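Local structure of copper-transporting atpase (Sulfolobus solfataricus, 2YJ3) at residues 219-225 / 235-241; 44-50 / 129-135; 105-109 / 121-125; 56-62 / 83-88. The protein probably couples ATP hydrolysis to copper transport across the cell membrane as a type IB P-type ATPase, of which this chain is the catalytic domain. The protein carries 1 engineered substitution. One frame throughout, in Å; residues are numbered along the deposited sequence.

Overall arrangement
Contacts 2, 4 and 3 open in that order along the chain and belong to the nucleotide-binding domain; contact 1 comes last, in the haloacid dehalogenase-type phosphorylation domain. Contact 2 closes a long loop inserted between strands 30-34 and 154-158 of that domain's mixed sheet, and contacts 3 and 4 are nested in it. Contacts 2 and 3 share the antiparallel sheet, where Ala129 meets Val121, and the helix of contact 4 packs on it through Leu56, Tyr58, Ala59 and Val62. The centres of contacts 3 and 4 lie about 12 Å apart, that of contact 1 about 28 Å from contact 2's and about 39 Å from contact 3's, reflecting a two-domain shape with nucleotide-binding residues in both parts.

Contact 1: residues 219-225 / 235-241; sequences VSVAMGN and DIILVSN
Strands 219-223 and 236-238 run parallel, 4.6 Å apart at closest and crossing at -28°, pairing Val221 with Ile236, Ala222 with Ile237 and Met223 with Leu238. Ladder bonds join Ile236 N to Ser220 O (2.9 Å), Ala222 N to Ile236 O (2.8 Å) and Leu238 N to Ala222 O (2.7 Å). Before them, OG of Ser220 (p) accepts from Asp235 N (2.9 Å), while OD2 of Asp235 (m) takes a weak bond from Ser220 N (3.4 Å). These strands lie in the mostly parallel Rossmann-like sheet of the phosphorylation domain, between strand 201-205 and the antiparallel strand 15-16. On one face Val221 (t) sets CG2 4.1 Å from CB of Ile236 (mt) and CG1 4.2 Å from CG of Leu238 (chi1 -108°); beta-branched Val221 and Ile236 suit the extended backbone. Met223, m at all three chi angles, puts SD 4.3 Å from Leu238 CD1 and CE 3.2 Å from Asn241 OD1. Ala222 and Ile237 occupy the other face. At Gly224 a CB would clash with Val239 O. A type I turn, 238-241, leaves Asn241 (m) at phi 61°, well tolerated by asparagine; OD1 receives weak bonds from Gly224 N (3.1 Å) and Asn225 N (3.2 Å).

Contact 2: residues 44-50 / 129-135; sequences PIVTQFI and ASFNISD
Phe49 (t) brings CD1 over one face of the Phe131 ring, 3.3 Å from CE2; Phe131 is m, the centroids lie 4.8 Å apart and the planes meet obliquely at 44°. Phe49 CE1 also reaches Ala129 CB (3.8 Å), and Val46 (t) brings CG2 to 4.0 Å from Phe131 CD2. Flat rings and a branched valine suit this face, which helices 53-63 and 69-81 cover. The antiparallel strands 45-50 and 129-134 cross at 141°. Hydrogen-bonded pairs are Ile45 with Ser134 (Ile45 N to Ser134 O and Ser134 N to Ile45 O, both 2.8 Å), Gln48 with Asn132 (Asn132 N to Gln48 O, 2.9 Å) and Ile50 with Ser130 (Ile50 N to Ser130 O, 2.9 Å). The register slips at a classic beta bulge in strand 45-50, an edge strand of the nucleotide-binding domain's sheet: Thr47, with psi -17°, and Gln48 both face Asn132, whose O accepts from Thr47 N (2.8 Å) and Gln48 N (3.3 Å). Thr47 (p) adds a weak OG1 bond to Asn132 O (3.1 Å). Toward the phosphorylation domain, Pro44 CB packs 3.4 Å from Ile133 CD1, while Asp135 salt-bridges Lys35 and hydrogen-bonds Thr36, both seen to bind ATP.

Contact 3: residues 105-109 / 121-125; sequences DKIIE and VYING
Glu109, Asn124 and Tyr122 have the largest shares of the buried surface, together about half. Glu109 and Tyr122 form an antiparallel hydrogen-bonded pair, Tyr122 N to Glu109 O at 2.8 Å and Glu109 N to Tyr122 O at 3.0 Å, with both side chains m on one face; the edge of the tyrosine ring lies by Glu109 O. Strands 106-109 and 121-123 run at 164°, 4.8 Å apart, as the arms of a beta hairpin within the antiparallel sheet of the nucleotide-binding domain. Beyond the pair, Asn124 adopts a left-handed backbone (54°/39°), which asparagine accepts readily. Its N donates to Ile107 O (2.8 Å), and its m side chain brings OD1 to Ile107 N (2.7 Å), standing in for a strand carbonyl. A water bonds to Ile107 O (2.9 Å), Glu109 OE1 (3.1 Å) and Gly125 N (3.2 Å). On the opposite face, under helix 53-63, Ile108 CG1 meets Ile123 CG1 at 4.1 Å, while the Lys106 amine hydrogen-bonds Tyr58. Lys111 makes a cation-pi contact with Tyr122.

Contact 4: residues 56-62 / 83-88; sequences LAYAASV and VKILEV
Small residues on helix 56-62 leave shallow hollows, and the extended loop 83-88 drops larger side chains into them. Val83, Leu86 and Val88 all point toward the helix, whereas Lys84 and Glu87 point away. Val83 (m) has its CB 4.2 Å from Ala57 CB and its CG2 4.4 Å from Leu56 CG. Leu86 CD2 wedges between Ala57 CB (4.0 Å) and the edge of the Tyr58 ring (CD1, 4.1 Å), room that a longer side chain than alanine would take. This is a loop packed across a helix of the nucleotide-binding domain: the chain passes from helix 69-81 to strand 91-94 over helix 53-63, whose next residue, Glu63, is seen to bind ATP and AMP. Ile85 (mm) lays CD1 3.7 Å from Ala60 O and 4.2 Å from Ala60 CB. Val88 CG2 nestles 3.3 Å from Ser61 O and 4.2 Å from Val62 CG2. Serine suits the middle of this face: Ser61, m, gives its OG hydrogen to Ala57 O (2.6 Å), and the same OG accepts from Leu86 N (2.8 Å).

Contact 1: residues 219-225 / 235-241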
# COMPACT_ATOMS: atom_id res chain seq x y z
N VAL A 219 0.16 13.48 -14.11
CA VAL A 219 1.02 13.88 -13.00
C VAL A 219 0.99 12.81 -11.92
O VAL A 219 -0.07 12.36 -11.50
CB VAL A 219 0.71 15.31 -12.45
CG1 VAL A 219 -0.65 15.78 -12.92
CG2 VAL A 219 0.86 15.38 -10.92
N SER A 220 2.18 12.39 -11.53
CA SER A 220 2.33 11.27 -10.63
C SER A 220 2.83 11.73 -9.27
O SER A 220 3.72 12.56 -9.16
CB SER A 220 3.32 10.26 -11.21
OG SER A 220 4.57 10.89 -11.46
N VAL A 221 2.27 11.12 -8.23
CA VAL A 221 2.69 11.37 -6.87
C VAL A 221 3.10 10.05 -6.22
O VAL A 221 2.32 9.10 -6.20
CB VAL A 221 1.55 12.00 -6.07
CG1 VAL A 221 1.99 12.28 -4.63
CG2 VAL A 221 1.05 13.25 -6.74
N ALA A 222 4.33 10.01 -5.71
CA ALA A 222 4.82 8.89 -4.92
C ALA A 222 4.77 9.22 -3.43
O ALA A 222 5.10 10.34 -3.02
CB ALA A 222 6.26 8.59 -5.31
N MET A 223 4.39 8.24 -2.61
CA MET A 223 4.49 8.39 -1.16
C MET A 223 5.95 8.34 -0.67
O MET A 223 6.83 7.80 -1.34
CB MET A 223 3.68 7.30 -0.45
CG MET A 223 2.21 7.24 -0.87
SD MET A 223 1.27 8.70 -0.37
CE MET A 223 1.36 8.55 1.41
N GLY A 224 6.21 8.92 0.49
CA GLY A 224 7.52 8.82 1.11
C GLY A 224 7.75 7.42 1.65
O GLY A 224 8.88 7.05 1.96
N ASN A 225 6.67 6.63 1.74
CA ASN A 225 6.72 5.27 2.28
C ASN A 225 7.09 4.19 1.25
O ASN A 225 6.70 4.26 0.08
CB ASN A 225 5.42 4.91 3.03
CG ASN A 225 4.34 4.28 2.13
OD1 ASN A 225 4.61 3.39 1.32
ND2 ASN A 225 3.09 4.71 2.32
N ASP A 235 6.63 12.65 -10.38
CA ASP A 235 6.56 14.10 -10.47
C ASP A 235 6.61 14.77 -9.10
O ASP A 235 7.23 15.82 -8.93
CB ASP A 235 5.29 14.52 -11.20
CG ASP A 235 5.35 14.20 -12.68
OD1 ASP A 235 6.42 13.79 -13.17
OD2 ASP A 235 4.31 14.35 -13.36
N ILE A 236 5.93 14.16 -8.14
CA ILE A 236 5.89 14.70 -6.79
C ILE A 236 6.09 13.62 -5.76
O ILE A 236 5.37 12.63 -5.75
CB ILE A 236 4.55 15.35 -6.48
CG1 ILE A 236 4.27 16.50 -7.44
CG2 ILE A 236 4.52 15.84 -5.02
CD1 ILE A 236 2.83 16.94 -7.43
N ILE A 237 7.06 13.82 -4.88
CA ILE A 237 7.22 12.90 -3.77
C ILE A 237 6.62 13.49 -2.49
O ILE A 237 6.98 14.61 -2.07
CB ILE A 237 8.71 12.51 -3.59
CG1 ILE A 237 9.26 12.00 -4.93
CG2 ILE A 237 8.86 11.49 -2.49
CD1 ILE A 237 10.62 11.35 -4.83
N LEU A 238 5.70 12.76 -1.88
CA LEU A 238 5.07 13.19 -0.63
C LEU A 238 5.92 12.73 0.53
O LEU A 238 5.60 11.72 1.17
CB LEU A 238 3.67 12.60 -0.46
CG LEU A 238 2.44 13.50 -0.62
CD1 LEU A 238 1.30 12.94 0.21
CD2 LEU A 238 2.74 14.91 -0.18
N VAL A 239 7.00 13.47 0.80
CA VAL A 239 7.92 13.10 1.87
C VAL A 239 7.16 12.92 3.15
O VAL A 239 7.46 12.05 3.97
CB VAL A 239 8.93 14.23 2.18
CG1 VAL A 239 10.05 13.69 3.06
CG2 VAL A 239 9.47 14.81 0.91
N SER A 240 6.16 13.78 3.32
CA SER A 240 5.42 13.86 4.56
C SER A 240 4.43 12.70 4.68
O SER A 240 3.95 12.40 5.78
CB SER A 240 4.66 15.18 4.61
OG SER A 240 3.91 15.36 3.42
N ASN A 241 4.13 12.06 3.55
CA ASN A 241 3.05 11.09 3.49
C ASN A 241 1.74 11.77 3.84
O ASN A 241 0.75 11.11 4.15
CB ASN A 241 3.30 9.93 4.44
CG ASN A 241 4.37 9.00 3.93
OD1 ASN A 241 4.26 8.46 2.83
ND2 ASN A 241 5.43 8.83 4.72

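Contact 2: residues 44-50 / 129-135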
# COMPACT_ATOMS: atom_id res chain seq x y z
N PRO A 44 0.23 -2.86 7.28
CA PRO A 44 -1.06 -3.48 7.61
C PRO A 44 -1.06 -3.97 9.05
O PRO A 44 -0.03 -3.88 9.73
CB PRO A 44 -1.11 -4.67 6.66
CG PRO A 44 0.32 -5.06 6.49
CD PRO A 44 1.11 -3.77 6.53
N ILE A 45 -2.20 -4.46 9.52
CA ILE A 45 -2.26 -5.09 10.83
C ILE A 45 -2.86 -6.49 10.76
O ILE A 45 -3.61 -6.82 9.84
CB ILE A 45 -3.07 -4.28 11.88
CG1 ILE A 45 -4.51 -4.04 11.40
CG2 ILE A 45 -2.38 -2.94 12.18
CD1 ILE A 45 -5.35 -3.19 12.36
N VAL A 46 -2.51 -7.30 11.74
CA VAL A 46 -3.12 -8.59 11.95
C VAL A 46 -4.51 -8.34 12.53
O VAL A 46 -4.63 -7.76 13.61
CB VAL A 46 -2.27 -9.38 12.94
CG1 VAL A 46 -3.05 -10.58 13.46
CG2 VAL A 46 -0.93 -9.78 12.28
N THR A 47 -5.55 -8.73 11.80
CA THR A 47 -6.92 -8.62 12.31
C THR A 47 -7.38 -9.91 12.98
O THR A 47 -8.37 -9.92 13.73
CB THR A 47 -7.91 -8.23 11.20
OG1 THR A 47 -7.69 -9.03 10.04
CG2 THR A 47 -7.74 -6.76 10.83
N GLN A 48 -6.67 -11.01 12.73
CA GLN A 48 -6.93 -12.25 13.47
C GLN A 48 -5.86 -13.32 13.26
O GLN A 48 -5.30 -13.46 12.18
CB GLN A 48 -8.31 -12.82 13.15
CG GLN A 48 -8.31 -13.95 12.15
CD GLN A 48 -9.62 -14.73 12.17
OE1 GLN A 48 -10.15 -15.06 13.24
NE2 GLN A 48 -10.14 -15.04 10.98
N PHE A 49 -5.56 -14.05 14.32
CA PHE A 49 -4.64 -15.16 14.25
C PHE A 49 -5.36 -16.40 14.74
O PHE A 49 -5.92 -16.41 15.84
CB PHE A 49 -3.43 -14.90 15.14
CG PHE A 49 -2.53 -16.09 15.27
CD1 PHE A 49 -1.76 -16.50 14.20
CD2 PHE A 49 -2.48 -16.81 16.46
CE1 PHE A 49 -0.93 -17.62 14.30
CE2 PHE A 49 -1.68 -17.93 16.58
CZ PHE A 49 -0.89 -18.33 15.49
N ILE A 50 -5.33 -17.46 13.94
CA ILE A 50 -5.85 -18.75 14.34
C ILE A 50 -4.72 -19.77 14.46
O ILE A 50 -3.99 -20.01 13.51
CB ILE A 50 -6.93 -19.24 13.35
CG1 ILE A 50 -8.13 -18.29 13.40
CG2 ILE A 50 -7.41 -20.63 13.75
CD1 ILE A 50 -9.20 -18.59 12.40
N ALA A 129 -1.53 -22.97 11.15
CA ALA A 129 -2.01 -21.69 11.66
C ALA A 129 -2.26 -20.75 10.51
O ALA A 129 -1.84 -21.02 9.37
CB ALA A 129 -0.99 -21.09 12.64
N SER A 130 -2.90 -19.62 10.79
CA SER A 130 -3.14 -18.62 9.75
C SER A 130 -3.41 -17.22 10.32
O SER A 130 -3.78 -17.08 11.49
CB SER A 130 -4.30 -19.04 8.85
OG SER A 130 -5.51 -18.96 9.58
N PHE A 131 -3.24 -16.20 9.48
CA PHE A 131 -3.51 -14.81 9.85
C PHE A 131 -4.45 -14.21 8.84
O PHE A 131 -4.32 -14.48 7.64
CB PHE A 131 -2.25 -13.93 9.78
CG PHE A 131 -1.15 -14.34 10.71
CD1 PHE A 131 -0.25 -15.33 10.34
CD2 PHE A 131 -1.01 -13.73 11.94
CE1 PHE A 131 0.76 -15.70 11.20
CE2 PHE A 131 0.01 -14.08 12.81
CZ PHE A 131 0.89 -15.07 12.45
N ASN A 132 -5.37 -13.38 9.33
CA ASN A 132 -6.03 -12.40 8.49
C ASN A 132 -5.28 -11.09 8.74
O ASN A 132 -5.06 -10.74 9.88
CB ASN A 132 -7.50 -12.23 8.91
CG ASN A 132 -8.46 -12.98 8.00
OD1 ASN A 132 -8.45 -14.21 7.92
ND2 ASN A 132 -9.32 -12.22 7.32
N ILE A 133 -4.85 -10.40 7.68
CA ILE A 133 -4.24 -9.09 7.84
C ILE A 133 -4.99 -8.07 6.99
O ILE A 133 -5.45 -8.40 5.90
CB ILE A 133 -2.74 -9.06 7.45
CG1 ILE A 133 -2.57 -8.95 5.94
CG2 ILE A 133 -2.00 -10.26 8.00
CD1 ILE A 133 -2.57 -7.51 5.42
N SER A 134 -5.11 -6.84 7.47
CA SER A 134 -5.80 -5.82 6.70
C SER A 134 -5.08 -4.48 6.74
O SER A 134 -4.30 -4.20 7.66
CB SER A 134 -7.24 -5.66 7.20
OG SER A 134 -7.26 -5.05 8.47
N ASP A 135 -5.32 -3.66 5.72
CA ASP A 135 -4.82 -2.30 5.67
C ASP A 135 -5.61 -1.45 6.66
O ASP A 135 -6.78 -1.72 6.94
CB ASP A 135 -4.93 -1.73 4.25
CG ASP A 135 -3.82 -2.25 3.32
OD1 ASP A 135 -2.72 -2.58 3.81
OD2 ASP A 135 -4.05 -2.33 2.08

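Contact 3: residues 105-109 / 121-125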
# COMPACT_ATOMS: atom_id res chain seq x y z
N ASP A 105 14.91 -27.79 14.62
CA ASP A 105 14.88 -28.95 13.71
C ASP A 105 13.64 -29.01 12.82
O ASP A 105 13.46 -29.97 12.09
CB ASP A 105 15.00 -30.27 14.47
CG ASP A 105 16.30 -30.39 15.24
OD1 ASP A 105 17.32 -29.81 14.80
OD2 ASP A 105 16.30 -31.08 16.28
N LYS A 106 12.79 -27.99 12.91
CA LYS A 106 11.54 -27.95 12.15
C LYS A 106 11.58 -26.91 11.03
O LYS A 106 12.12 -25.81 11.21
CB LYS A 106 10.35 -27.66 13.08
CG LYS A 106 9.67 -28.91 13.64
CD LYS A 106 9.75 -28.96 15.16
CE LYS A 106 9.31 -27.65 15.79
NZ LYS A 106 8.24 -27.86 16.83
N ILE A 107 10.98 -27.23 9.89
CA ILE A 107 10.94 -26.29 8.78
C ILE A 107 9.66 -25.47 8.82
O ILE A 107 8.55 -26.00 8.74
CB ILE A 107 11.03 -27.01 7.42
CG1 ILE A 107 12.35 -27.78 7.30
CG2 ILE A 107 10.90 -26.01 6.27
CD1 ILE A 107 13.58 -26.93 7.51
N ILE A 108 9.81 -24.16 8.91
CA ILE A 108 8.66 -23.27 8.99
C ILE A 108 8.54 -22.41 7.75
O ILE A 108 9.52 -21.84 7.29
CB ILE A 108 8.72 -22.35 10.24
CG1 ILE A 108 8.37 -23.14 11.51
CG2 ILE A 108 7.69 -21.23 10.11
CD1 ILE A 108 9.52 -23.89 12.09
N GLU A 109 7.33 -22.32 7.22
CA GLU A 109 7.04 -21.49 6.06
C GLU A 109 5.87 -20.60 6.35
O GLU A 109 4.85 -21.06 6.88
CB GLU A 109 6.65 -22.36 4.86
CG GLU A 109 7.71 -23.30 4.42
CD GLU A 109 7.26 -24.09 3.20
OE1 GLU A 109 6.56 -25.12 3.37
OE2 GLU A 109 7.58 -23.66 2.07
N VAL A 121 0.61 -20.62 8.00
CA VAL A 121 1.88 -21.03 8.58
C VAL A 121 1.99 -22.55 8.41
O VAL A 121 1.10 -23.28 8.83
CB VAL A 121 1.97 -20.69 10.06
CG1 VAL A 121 3.31 -21.14 10.62
CG2 VAL A 121 1.71 -19.18 10.31
N TYR A 122 3.07 -23.01 7.79
CA TYR A 122 3.31 -24.44 7.66
C TYR A 122 4.44 -24.87 8.56
O TYR A 122 5.43 -24.13 8.73
CB TYR A 122 3.68 -24.80 6.23
CG TYR A 122 2.59 -24.50 5.25
CD1 TYR A 122 2.34 -23.20 4.84
CD2 TYR A 122 1.79 -25.51 4.76
CE1 TYR A 122 1.33 -22.92 3.96
CE2 TYR A 122 0.78 -25.24 3.86
CZ TYR A 122 0.55 -23.94 3.47
OH TYR A 122 -0.45 -23.67 2.58
N ILE A 123 4.30 -26.05 9.12
CA ILE A 123 5.39 -26.64 9.87
C ILE A 123 5.62 -28.02 9.32
O ILE A 123 4.76 -28.90 9.43
CB ILE A 123 5.11 -26.74 11.37
CG1 ILE A 123 4.99 -25.34 12.01
CG2 ILE A 123 6.23 -27.54 12.03
CD1 ILE A 123 4.37 -25.37 13.42
N ASN A 124 6.79 -28.19 8.71
CA ASN A 124 7.14 -29.43 8.05
C ASN A 124 6.09 -29.86 7.03
O ASN A 124 5.80 -31.04 6.91
CB ASN A 124 7.40 -30.52 9.09
CG ASN A 124 8.68 -30.28 9.86
OD1 ASN A 124 9.49 -29.43 9.49
ND2 ASN A 124 8.88 -31.03 10.93
N GLY A 125 5.55 -28.90 6.31
CA GLY A 125 4.69 -29.19 5.17
C GLY A 125 3.20 -29.10 5.48
O GLY A 125 2.36 -29.09 4.57
O HOH W 1 7.02 -26.07 6.31

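Contact 4: residues 56-62 / 83-88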
# COMPACT_ATOMS: atom_id res chain seq x y z
N LEU A 56 2.60 -19.22 16.51
CA LEU A 56 2.73 -17.77 16.44
C LEU A 56 4.20 -17.38 16.55
O LEU A 56 4.71 -16.58 15.75
CB LEU A 56 1.90 -17.12 17.56
CG LEU A 56 1.95 -15.59 17.72
CD1 LEU A 56 1.71 -14.91 16.38
CD2 LEU A 56 0.95 -15.10 18.81
N ALA A 57 4.90 -17.95 17.53
CA ALA A 57 6.30 -17.61 17.76
C ALA A 57 7.17 -18.05 16.59
O ALA A 57 8.16 -17.40 16.28
CB ALA A 57 6.79 -18.24 19.04
N TYR A 58 6.82 -19.18 15.98
CA TYR A 58 7.57 -19.69 14.85
C TYR A 58 7.42 -18.76 13.66
O TYR A 58 8.39 -18.35 13.05
CB TYR A 58 7.10 -21.10 14.48
CG TYR A 58 7.65 -22.21 15.37
CD1 TYR A 58 8.70 -21.96 16.24
CD2 TYR A 58 7.12 -23.50 15.33
CE1 TYR A 58 9.20 -22.95 17.06
CE2 TYR A 58 7.62 -24.50 16.14
CZ TYR A 58 8.67 -24.22 17.00
OH TYR A 58 9.20 -25.21 17.81
N ALA A 59 6.19 -18.41 13.33
CA ALA A 59 5.93 -17.52 12.20
C ALA A 59 6.65 -16.16 12.38
O ALA A 59 7.27 -15.67 11.46
CB ALA A 59 4.45 -17.30 12.05
N ALA A 60 6.52 -15.57 13.55
CA ALA A 60 7.12 -14.26 13.82
C ALA A 60 8.63 -14.33 13.75
O ALA A 60 9.30 -13.39 13.27
CB ALA A 60 6.67 -13.75 15.22
N SER A 61 9.18 -15.43 14.25
CA SER A 61 10.62 -15.64 14.25
C SER A 61 11.15 -15.67 12.82
O SER A 61 12.20 -15.11 12.53
CB SER A 61 11.00 -16.92 15.00
OG SER A 61 10.65 -16.84 16.37
N VAL A 62 10.43 -16.31 11.90
CA VAL A 62 10.87 -16.28 10.51
C VAL A 62 10.60 -14.91 9.87
O VAL A 62 11.43 -14.37 9.15
CB VAL A 62 10.22 -17.41 9.67
CG1 VAL A 62 10.64 -17.28 8.22
CG2 VAL A 62 10.61 -18.76 10.22
N VAL A 83 5.25 -13.08 22.91
CA VAL A 83 6.17 -14.15 22.53
C VAL A 83 7.51 -13.56 22.11
O VAL A 83 7.57 -12.42 21.64
CB VAL A 83 5.57 -15.04 21.43
CG1 VAL A 83 4.25 -15.64 21.91
CG2 VAL A 83 5.35 -14.25 20.16
N LYS A 84 8.58 -14.31 22.31
CA LYS A 84 9.91 -13.82 21.95
C LYS A 84 10.40 -14.43 20.64
O LYS A 84 10.02 -15.53 20.27
CB LYS A 84 10.93 -14.06 23.07
CG LYS A 84 11.12 -15.51 23.45
CD LYS A 84 12.29 -15.69 24.42
CE LYS A 84 12.50 -17.17 24.75
NZ LYS A 84 13.50 -17.41 25.84
N ILE A 85 11.25 -13.68 19.95
CA ILE A 85 11.83 -14.12 18.69
C ILE A 85 12.84 -15.24 18.90
O ILE A 85 13.72 -15.15 19.76
CB ILE A 85 12.52 -12.95 17.97
CG1 ILE A 85 11.49 -11.88 17.61
CG2 ILE A 85 13.20 -13.44 16.70
CD1 ILE A 85 10.42 -12.37 16.66
N LEU A 86 12.72 -16.29 18.10
CA LEU A 86 13.58 -17.47 18.20
C LEU A 86 14.68 -17.47 17.13
O LEU A 86 14.55 -16.82 16.09
CB LEU A 86 12.72 -18.74 18.08
CG LEU A 86 12.02 -19.29 19.34
CD1 LEU A 86 12.12 -18.33 20.52
CD2 LEU A 86 10.56 -19.66 19.05
N GLU A 87 15.76 -18.20 17.38
CA GLU A 87 16.82 -18.29 16.37
C GLU A 87 16.39 -19.09 15.14
O GLU A 87 16.01 -20.25 15.24
CB GLU A 87 18.11 -18.87 16.96
N VAL A 88 16.48 -18.46 13.97
CA VAL A 88 16.20 -19.10 12.69
C VAL A 88 17.48 -19.38 11.90
O VAL A 88 18.40 -18.57 11.91
CB VAL A 88 15.31 -18.21 11.80
CG1 VAL A 88 15.04 -18.89 10.41
CG2 VAL A 88 14.02 -17.85 12.52